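Local atomic coordinates of DUF4442 domain-containing protein (Pseudomonas aeruginosa, PDB entry 1YOC), a protein that is of unknown function but belongs to the HotDog-fold clan and, like its PaaI-type relatives, may act as an acyl-CoA thioesterase. Residues I82-T94 with V135-A147. Numbering follows the deposited sequence.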
ATOM      1  N   ILE B  82     -22.340   6.378   1.079  1.00 13.86           N
ATOM      2  CA  ILE B  82     -22.731   7.637   1.723  1.00 12.55           C
ATOM      3  C   ILE B  82     -23.738   8.359   0.833  1.00 14.62           C
ATOM      4  O   ILE B  82     -23.838   8.065  -0.350  1.00 14.87           O
ATOM      5  CB  ILE B  82     -21.516   8.554   1.951  1.00 13.15           C
ATOM      6  CG1 ILE B  82     -20.881   8.919   0.604  1.00 14.63           C
ATOM      7  CG2 ILE B  82     -20.485   7.817   2.856  1.00 13.01           C
ATOM      8  CD1 ILE B  82     -19.738   9.941   0.721  1.00 15.99           C
ATOM      9  N   PRO B  83     -24.505   9.305   1.410  1.00 16.10           N
ATOM     10  CA  PRO B  83     -25.510  10.092   0.681  1.00 17.48           C
ATOM     11  C   PRO B  83     -24.822  10.840  -0.453  1.00 18.76           C
ATOM     12  O   PRO B  83     -23.653  11.260  -0.312  1.00 19.78           O
ATOM     13  CB  PRO B  83     -26.060  11.054   1.759  1.00 17.45           C
ATOM     14  CG  PRO B  83     -25.862  10.302   3.015  1.00 15.72           C
ATOM     15  CD  PRO B  83     -24.489   9.672   2.824  1.00 15.25           C
ATOM     16  N   ALA B  84     -25.524  11.019  -1.575  1.00 19.67           N
ATOM     17  CA  ALA B  84     -24.954  11.706  -2.740  1.00 22.09           C
ATOM     18  C   ALA B  84     -24.442  13.117  -2.427  1.00 23.14           C
ATOM     19  O   ALA B  84     -23.525  13.615  -3.088  1.00 26.23           O
ATOM     20  CB  ALA B  84     -25.980  11.756  -3.872  1.00 22.37           C
ATOM     21  N   GLY B  85     -25.022  13.741  -1.412  1.00 23.63           N
ATOM     22  CA  GLY B  85     -24.594  15.076  -1.015  1.00 25.08           C
ATOM     23  C   GLY B  85     -23.348  15.101  -0.126  1.00 24.58           C
ATOM     24  O   GLY B  85     -22.886  16.161   0.263  1.00 26.20           O
ATOM     25  N   HIS B  86     -22.791  13.938   0.197  1.00 23.04           N
ATOM     26  CA  HIS B  86     -21.597  13.904   1.046  1.00 20.94           C
ATOM     27  C   HIS B  86     -20.388  13.586   0.196  1.00 19.72           C
ATOM     28  O   HIS B  86     -20.502  13.095  -0.917  1.00 19.03           O
ATOM     29  CB  HIS B  86     -21.750  12.812   2.128  1.00 20.97           C
ATOM     30  CG  HIS B  86     -22.729  13.147   3.213  1.00 21.75           C
ATOM     31  ND1 HIS B  86     -23.529  14.270   3.186  1.00 23.20           N
ATOM     32  CD2 HIS B  86     -23.005  12.520   4.382  1.00 21.72           C
ATOM     33  CE1 HIS B  86     -24.251  14.323   4.293  1.00 21.85           C
ATOM     34  NE2 HIS B  86     -23.951  13.272   5.036  1.00 24.94           N
ATOM     35  N   ARG B  87     -19.203  13.873   0.716  1.00 21.75           N
ATOM     36  CA  ARG B  87     -17.999  13.523  -0.025  1.00 21.74           C
ATOM     37  C   ARG B  87     -17.091  12.763   0.956  1.00 19.11           C
ATOM     38  O   ARG B  87     -17.288  12.834   2.148  1.00 20.95           O
ATOM     39  CB  ARG B  87     -17.324  14.781  -0.570  1.00 25.86           C
ATOM     40  CG  ARG B  87     -16.447  15.538   0.373  1.00 31.62           C
ATOM     41  CD  ARG B  87     -15.837  16.803  -0.326  1.00 35.39           C
ATOM     42  NE  ARG B  87     -15.062  16.503  -1.537  1.00 40.05           N
ATOM     43  CZ  ARG B  87     -15.578  16.386  -2.769  1.00 42.33           C
ATOM     44  NH1 ARG B  87     -16.881  16.546  -2.975  1.00 43.98           N
ATOM     45  NH2 ARG B  87     -14.792  16.093  -3.800  1.00 43.32           N
ATOM     46  N   TRP B  88     -16.153  11.994   0.439  1.00 17.97           N
ATOM     47  CA  TRP B  88     -15.268  11.226   1.316  1.00 15.80           C
ATOM     48  C   TRP B  88     -13.826  11.333   0.855  1.00 15.58           C
ATOM     49  O   TRP B  88     -13.535  11.508  -0.341  1.00 15.37           O
ATOM     50  CB  TRP B  88     -15.657   9.730   1.299  1.00 13.79           C
ATOM     51  CG  TRP B  88     -15.606   9.103  -0.093  1.00 11.96           C
ATOM     52  CD1 TRP B  88     -16.562   9.216  -1.105  1.00 13.49           C
ATOM     53  CD2 TRP B  88     -14.559   8.301  -0.647  1.00 13.40           C
ATOM     54  NE1 TRP B  88     -16.162   8.549  -2.219  1.00 10.63           N
ATOM     55  CE2 TRP B  88     -14.940   7.970  -1.982  1.00 13.05           C
ATOM     56  CE3 TRP B  88     -13.337   7.816  -0.152  1.00 13.97           C
ATOM     57  CZ2 TRP B  88     -14.134   7.184  -2.826  1.00 14.06           C
ATOM     58  CZ3 TRP B  88     -12.535   7.024  -0.997  1.00 13.12           C
ATOM     59  CH2 TRP B  88     -12.931   6.722  -2.308  1.00 15.43           C
ATOM     60  N   ILE B  89     -12.926  11.199   1.826  1.00 16.43           N
ATOM     61  CA  ILE B  89     -11.501  11.215   1.541  1.00 17.29           C
ATOM     62  C   ILE B  89     -10.811  10.321   2.585  1.00 14.27           C
ATOM     63  O   ILE B  89     -11.090  10.438   3.777  1.00 13.35           O
ATOM     64  CB  ILE B  89     -10.924  12.700   1.582  1.00 18.31           C
ATOM     65  CG1 ILE B  89      -9.458  12.704   1.201  1.00 21.39           C
ATOM     66  CG2 ILE B  89     -10.986  13.283   2.953  1.00 19.93           C
ATOM     67  CD1 ILE B  89      -9.213  11.842  -0.017  1.00 26.48           C
ATOM     68  N   PRO B  90      -9.964   9.382   2.131  1.00 13.34           N
ATOM     69  CA  PRO B  90      -9.269   8.518   3.093  1.00 13.91           C
ATOM     70  C   PRO B  90      -8.266   9.395   3.824  1.00 12.97           C
ATOM     71  O   PRO B  90      -7.578  10.216   3.191  1.00 15.41           O
ATOM     72  CB  PRO B  90      -8.527   7.514   2.217  1.00 12.65           C
ATOM     73  CG  PRO B  90      -9.323   7.468   0.956  1.00 16.34           C
ATOM     74  CD  PRO B  90      -9.719   8.928   0.748  1.00 14.61           C
ATOM     75  N   ARG B  91      -8.175   9.228   5.136  1.00 12.97           N
ATOM     76  CA  ARG B  91      -7.217  10.019   5.929  1.00 11.37           C
ATOM     77  C   ARG B  91      -6.243   9.159   6.692  1.00 10.52           C
ATOM     78  O   ARG B  91      -5.220   9.647   7.138  1.00 11.07           O
ATOM     79  CB  ARG B  91      -7.963  10.933   6.915  1.00 12.09           C
ATOM     80  CG  ARG B  91      -8.587  12.120   6.251  1.00 12.66           C
ATOM     81  CD  ARG B  91      -7.466  13.085   5.821  1.00 16.96           C
ATOM     82  NE  ARG B  91      -8.021  14.277   5.195  1.00 15.82           N
ATOM     83  CZ  ARG B  91      -7.422  14.979   4.226  1.00 18.25           C
ATOM     84  NH1 ARG B  91      -6.226  14.622   3.758  1.00 17.88           N
ATOM     85  NH2 ARG B  91      -8.042  16.029   3.694  1.00 17.64           N
ATOM     86  N   GLY B  92      -6.555   7.881   6.870  1.00 10.19           N
ATOM     87  CA  GLY B  92      -5.613   7.033   7.555  1.00 11.65           C
ATOM     88  C   GLY B  92      -5.914   5.570   7.298  1.00 11.52           C
ATOM     89  O   GLY B  92      -6.992   5.211   6.811  1.00 12.19           O
ATOM     90  N   MET B  93      -4.947   4.722   7.602  1.00 10.59           N
ATOM     91  CA  MET B  93      -5.160   3.281   7.441  1.00 10.48           C
ATOM     92  C   MET B  93      -4.224   2.539   8.379  1.00 10.26           C
ATOM     93  O   MET B  93      -3.066   2.938   8.553  1.00 10.40           O
ATOM     94  CB  MET B  93      -4.882   2.812   5.999  1.00 10.77           C
ATOM     95  CG  MET B  93      -4.887   1.261   5.885  1.00 10.79           C
ATOM     96  SD  MET B  93      -4.607   0.678   4.183  1.00 11.95           S
ATOM     97  CE  MET B  93      -2.880   1.150   3.951  1.00 11.79           C
ATOM     98  N   THR B  94      -4.753   1.533   9.054  1.00  9.29           N
ATOM     99  CA  THR B  94      -3.906   0.678   9.887  1.00 10.25           C
ATOM    100  C   THR B  94      -4.112  -0.735   9.386  1.00  9.27           C
ATOM    101  O   THR B  94      -5.240  -1.180   9.178  1.00 10.73           O
ATOM    102  CB  THR B  94      -4.243   0.743  11.406  1.00  9.85           C
ATOM    103  OG1 THR B  94      -3.923   2.062  11.877  1.00 13.96           O
ATOM    104  CG2 THR B  94      -3.373  -0.303  12.209  1.00 11.69           C
ATOM    105  N   VAL B 135      -5.484 -13.642   6.098  1.00 12.02           N
ATOM    106  CA  VAL B 135      -4.055 -13.429   6.013  1.00  9.70           C
ATOM    107  C   VAL B 135      -3.681 -11.955   6.256  1.00 11.42           C
ATOM    108  O   VAL B 135      -2.507 -11.635   6.428  1.00  9.81           O
ATOM    109  CB  VAL B 135      -3.508 -13.813   4.607  1.00 11.27           C
ATOM    110  CG1 VAL B 135      -3.800 -15.280   4.277  1.00 12.87           C
ATOM    111  CG2 VAL B 135      -4.084 -12.872   3.528  1.00 12.29           C
ATOM    112  N   PHE B 136      -4.684 -11.086   6.329  1.00 11.04           N
ATOM    113  CA  PHE B 136      -4.454  -9.637   6.422  1.00 12.02           C
ATOM    114  C   PHE B 136      -5.712  -8.920   6.883  1.00 11.75           C
ATOM    115  O   PHE B 136      -6.830  -9.324   6.520  1.00 10.81           O
ATOM    116  CB  PHE B 136      -4.081  -9.156   5.021  1.00 11.76           C
ATOM    117  CG  PHE B 136      -4.131  -7.648   4.817  1.00 10.94           C
ATOM    118  CD1 PHE B 136      -2.983  -6.864   4.970  1.00 10.64           C
ATOM    119  CD2 PHE B 136      -5.307  -7.042   4.360  1.00 10.16           C
ATOM    120  CE1 PHE B 136      -2.999  -5.478   4.647  1.00 12.13           C
ATOM    121  CE2 PHE B 136      -5.342  -5.663   4.040  1.00 13.81           C
ATOM    122  CZ  PHE B 136      -4.168  -4.889   4.183  1.00 11.79           C
ATOM    123  N   ARG B 137      -5.524  -7.855   7.671  1.00 10.88           N
ATOM    124  CA  ARG B 137      -6.663  -7.025   8.124  1.00 13.69           C
ATOM    125  C   ARG B 137      -6.271  -5.560   7.981  1.00 14.10           C
ATOM    126  O   ARG B 137      -5.115  -5.206   8.181  1.00 13.87           O
ATOM    127  CB  ARG B 137      -6.980  -7.189   9.621  1.00 15.81           C
ATOM    128  CG  ARG B 137      -7.497  -8.502  10.120  1.00 23.06           C
ATOM    129  CD  ARG B 137      -7.979  -8.312  11.613  1.00 21.73           C
ATOM    130  NE  ARG B 137      -6.883  -7.980  12.525  1.00 23.00           N
ATOM    131  CZ  ARG B 137      -6.168  -8.879  13.207  1.00 24.40           C
ATOM    132  NH1 ARG B 137      -6.430 -10.178  13.111  1.00 23.74           N
ATOM    133  NH2 ARG B 137      -5.139  -8.494  13.949  1.00 26.50           N
ATOM    134  N   ALA B 138      -7.254  -4.720   7.666  1.00 13.05           N
ATOM    135  CA  ALA B 138      -7.025  -3.284   7.597  1.00 12.33           C
ATOM    136  C   ALA B 138      -8.267  -2.553   8.114  1.00 11.48           C
ATOM    137  O   ALA B 138      -9.387  -3.107   8.140  1.00 10.89           O
ATOM    138  CB  ALA B 138      -6.774  -2.847   6.175  1.00 12.32           C
ATOM    139  N   GLU B 139      -8.041  -1.316   8.545  1.00 10.40           N
ATOM    140  CA  GLU B 139      -9.124  -0.411   8.922  1.00  9.96           C
ATOM    141  C   GLU B 139      -8.724   0.885   8.205  1.00 10.17           C
ATOM    142  O   GLU B 139      -7.631   1.366   8.405  1.00 10.17           O
ATOM    143  CB  GLU B 139      -9.168  -0.222  10.436  1.00 12.39           C
ATOM    144  CG  GLU B 139      -9.943  -1.347  11.134  1.00 15.45           C
ATOM    145  CD  GLU B 139      -9.847  -1.258  12.660  1.00 18.29           C
ATOM    146  OE1 GLU B 139      -9.396  -0.203  13.179  1.00 19.12           O
ATOM    147  OE2 GLU B 139     -10.233  -2.245  13.314  1.00 21.83           O
ATOM    148  N   ILE B 140      -9.579   1.390   7.315  1.00  9.93           N
ATOM    149  CA  ILE B 140      -9.301   2.610   6.580  1.00  8.46           C
ATOM    150  C   ILE B 140     -10.307   3.661   7.075  1.00 10.14           C
ATOM    151  O   ILE B 140     -11.514   3.468   7.011  1.00  8.89           O
ATOM    152  CB  ILE B 140      -9.457   2.373   5.079  1.00 11.86           C
ATOM    153  CG1 ILE B 140      -8.426   1.327   4.620  1.00 11.57           C
ATOM    154  CG2 ILE B 140      -9.265   3.721   4.322  1.00 11.13           C
ATOM    155  CD1 ILE B 140      -8.639   0.812   3.159  1.00 13.41           C
ATOM    156  N   THR B 141      -9.763   4.760   7.583  1.00  9.79           N
ATOM    157  CA  THR B 141     -10.561   5.845   8.112  1.00 11.42           C
ATOM    158  C   THR B 141     -10.843   6.835   7.005  1.00 10.87           C
ATOM    159  O   THR B 141      -9.920   7.394   6.403  1.00 11.54           O
ATOM    160  CB  THR B 141      -9.824   6.547   9.262  1.00 11.70           C
ATOM    161  OG1 THR B 141      -9.612   5.583  10.311  1.00 12.86           O
ATOM    162  CG2 THR B 141     -10.666   7.703   9.810  1.00 13.59           C
ATOM    163  N   MET B 142     -12.128   6.982   6.715  1.00 10.95           N
ATOM    164  CA  MET B 142     -12.623   7.887   5.697  1.00 12.00           C
ATOM    165  C   MET B 142     -13.172   9.130   6.382  1.00 14.01           C
ATOM    166  O   MET B 142     -13.960   9.019   7.340  1.00 13.34           O
ATOM    167  CB  MET B 142     -13.785   7.240   4.936  1.00 12.73           C
ATOM    168  CG  MET B 142     -13.447   5.913   4.302  1.00 13.35           C
ATOM    169  SD  MET B 142     -12.065   6.086   3.108  1.00 13.87           S
ATOM    170  CE  MET B 142     -12.119   4.474   2.322  1.00 16.34           C
ATOM    171  N   TYR B 143     -12.747  10.318   5.935  1.00 13.83           N
ATOM    172  CA  TYR B 143     -13.323  11.539   6.515  1.00 14.03           C
ATOM    173  C   TYR B 143     -14.481  11.928   5.575  1.00 15.94           C
ATOM    174  O   TYR B 143     -14.271  12.173   4.379  1.00 13.88           O
ATOM    175  CB  TYR B 143     -12.344  12.699   6.566  1.00 14.16           C
ATOM    176  CG  TYR B 143     -13.006  13.897   7.227  1.00 13.65           C
ATOM    177  CD1 TYR B 143     -13.260  13.891   8.590  1.00 18.05           C
ATOM    178  CD2 TYR B 143     -13.405  15.018   6.483  1.00 18.05           C
ATOM    179  CE1 TYR B 143     -13.894  14.995   9.218  1.00 20.93           C
ATOM    180  CE2 TYR B 143     -14.049  16.115   7.103  1.00 18.20           C
ATOM    181  CZ  TYR B 143     -14.277  16.087   8.475  1.00 19.70           C
ATOM    182  OH  TYR B 143     -14.824  17.184   9.173  1.00 25.58           O
ATOM    183  N   VAL B 144     -15.694  11.965   6.122  1.00 15.97           N
ATOM    184  CA  VAL B 144     -16.877  12.215   5.314  1.00 18.91           C
ATOM    185  C   VAL B 144     -17.446  13.553   5.709  1.00 20.21           C
ATOM    186  O   VAL B 144     -17.582  13.850   6.887  1.00 21.73           O
ATOM    187  CB  VAL B 144     -17.950  11.104   5.552  1.00 18.63           C
ATOM    188  CG1 VAL B 144     -19.243  11.420   4.761  1.00 20.30           C
ATOM    189  CG2 VAL B 144     -17.382   9.742   5.148  1.00 17.35           C
ATOM    190  N   SER B 145     -17.767  14.359   4.711  1.00 25.06           N
ATOM    191  CA  SER B 145     -18.322  15.677   4.986  1.00 28.86           C
ATOM    192  C   SER B 145     -19.449  16.053   4.009  1.00 32.52           C
ATOM    193  O   SER B 145     -19.452  15.614   2.855  1.00 31.38           O
ATOM    194  CB  SER B 145     -17.206  16.709   4.900  1.00 27.57           C
ATOM    195  OG  SER B 145     -16.680  16.749   3.580  1.00 27.68           O
ATOM    196  N   GLN B 146     -20.424  16.834   4.495  1.00 37.40           N
ATOM    197  CA  GLN B 146     -21.504  17.312   3.632  1.00 41.17           C
ATOM    198  C   GLN B 146     -20.727  18.312   2.807  1.00 42.66           C
ATOM    199  O   GLN B 146     -20.177  19.278   3.346  1.00 43.11           O
ATOM    200  CB  GLN B 146     -22.589  18.053   4.417  1.00 44.00           C
ATOM    201  CG  GLN B 146     -23.819  18.506   3.561  1.00 49.07           C
ATOM    202  CD  GLN B 146     -23.710  19.933   2.944  1.00 51.34           C
ATOM    203  OE1 GLN B 146     -24.739  20.562   2.647  1.00 52.53           O
ATOM    204  NE2 GLN B 146     -22.477  20.432   2.743  1.00 52.31           N
ATOM    205  N   ALA B 147     -20.668  18.088   1.505  1.00 44.96           N
ATOM    206  CA  ALA B 147     -19.902  18.977   0.652  1.00 46.69           C
ATOM    207  C   ALA B 147     -20.224  18.750  -0.820  1.00 48.02           C
ATOM    208  O   ALA B 147     -20.457  19.765  -1.519  1.00 48.83           O
ATOM    209  CB  ALA B 147     -18.400  18.768   0.907  1.00 46.50           C
ATOM    210  OXT ALA B 147     -20.217  17.571  -1.250  1.00 48.76           O
TER
HETATM  211  O   HOH W   1     -14.686  14.444   3.060  1.00 30.18           O
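Met142 lays its sulfur against Pro90, Met142 SD lying 3.7 Å from Pro90 CG, and Met142 SD also comes within 3.9 Å of Trp88 CE3. This oblique Met-aromatic contact depends on a bend at chi2 of Met142 (-59°), which sets its side chain alongside the indole. Next to it Met93 and Ile140 run side by side, with Met93 CG 3.8 Å from Ile140 CG1. These residues and Val144 share the face turned to helix 63-81, where Thr78 meets both Trp88 and Met142, and Trp88 NE1 bonds to Asp79; this is the close-packed side, with Met93, Ile140, Met142 and Val144 buried.

The other face is more polar and lies toward solvent, with Arg87, Tyr143, Glu139 and Thr94 exposed. Ile89 CG2 touches Tyr143 CB, the aliphatic part of Arg87 passes Ser145 OG, and a water donates to Tyr143 O (2.7 Å), more weakly to Arg87 O, while also bonding Ser145 OG. Arg87 NH1 reaches the C-terminal carboxylate of Ala147 only at long range, 3.9 Å from Ala147 OXT, which lies in the guanidinium plane.

Antiparallel backbone bonds join strands 86-97 and 133-146, with the register shifted by one residue at a classic beta bulge: Thr141 O takes a nearly straight bond from Arg91 N (2.8 Å, 177° at the hydrogen) and a weak one from Gly92 N (3.4 Å). From Gly92 of the bulge to Thr94, the strand also pairs with a strand of the second subunit, continuing the sheet as in HotDog dimers. The chemistry implies that main-chain bonds and the apolar helix-facing side hold the strands together, while the long Arg87-Ala147 ion pair probably adds little.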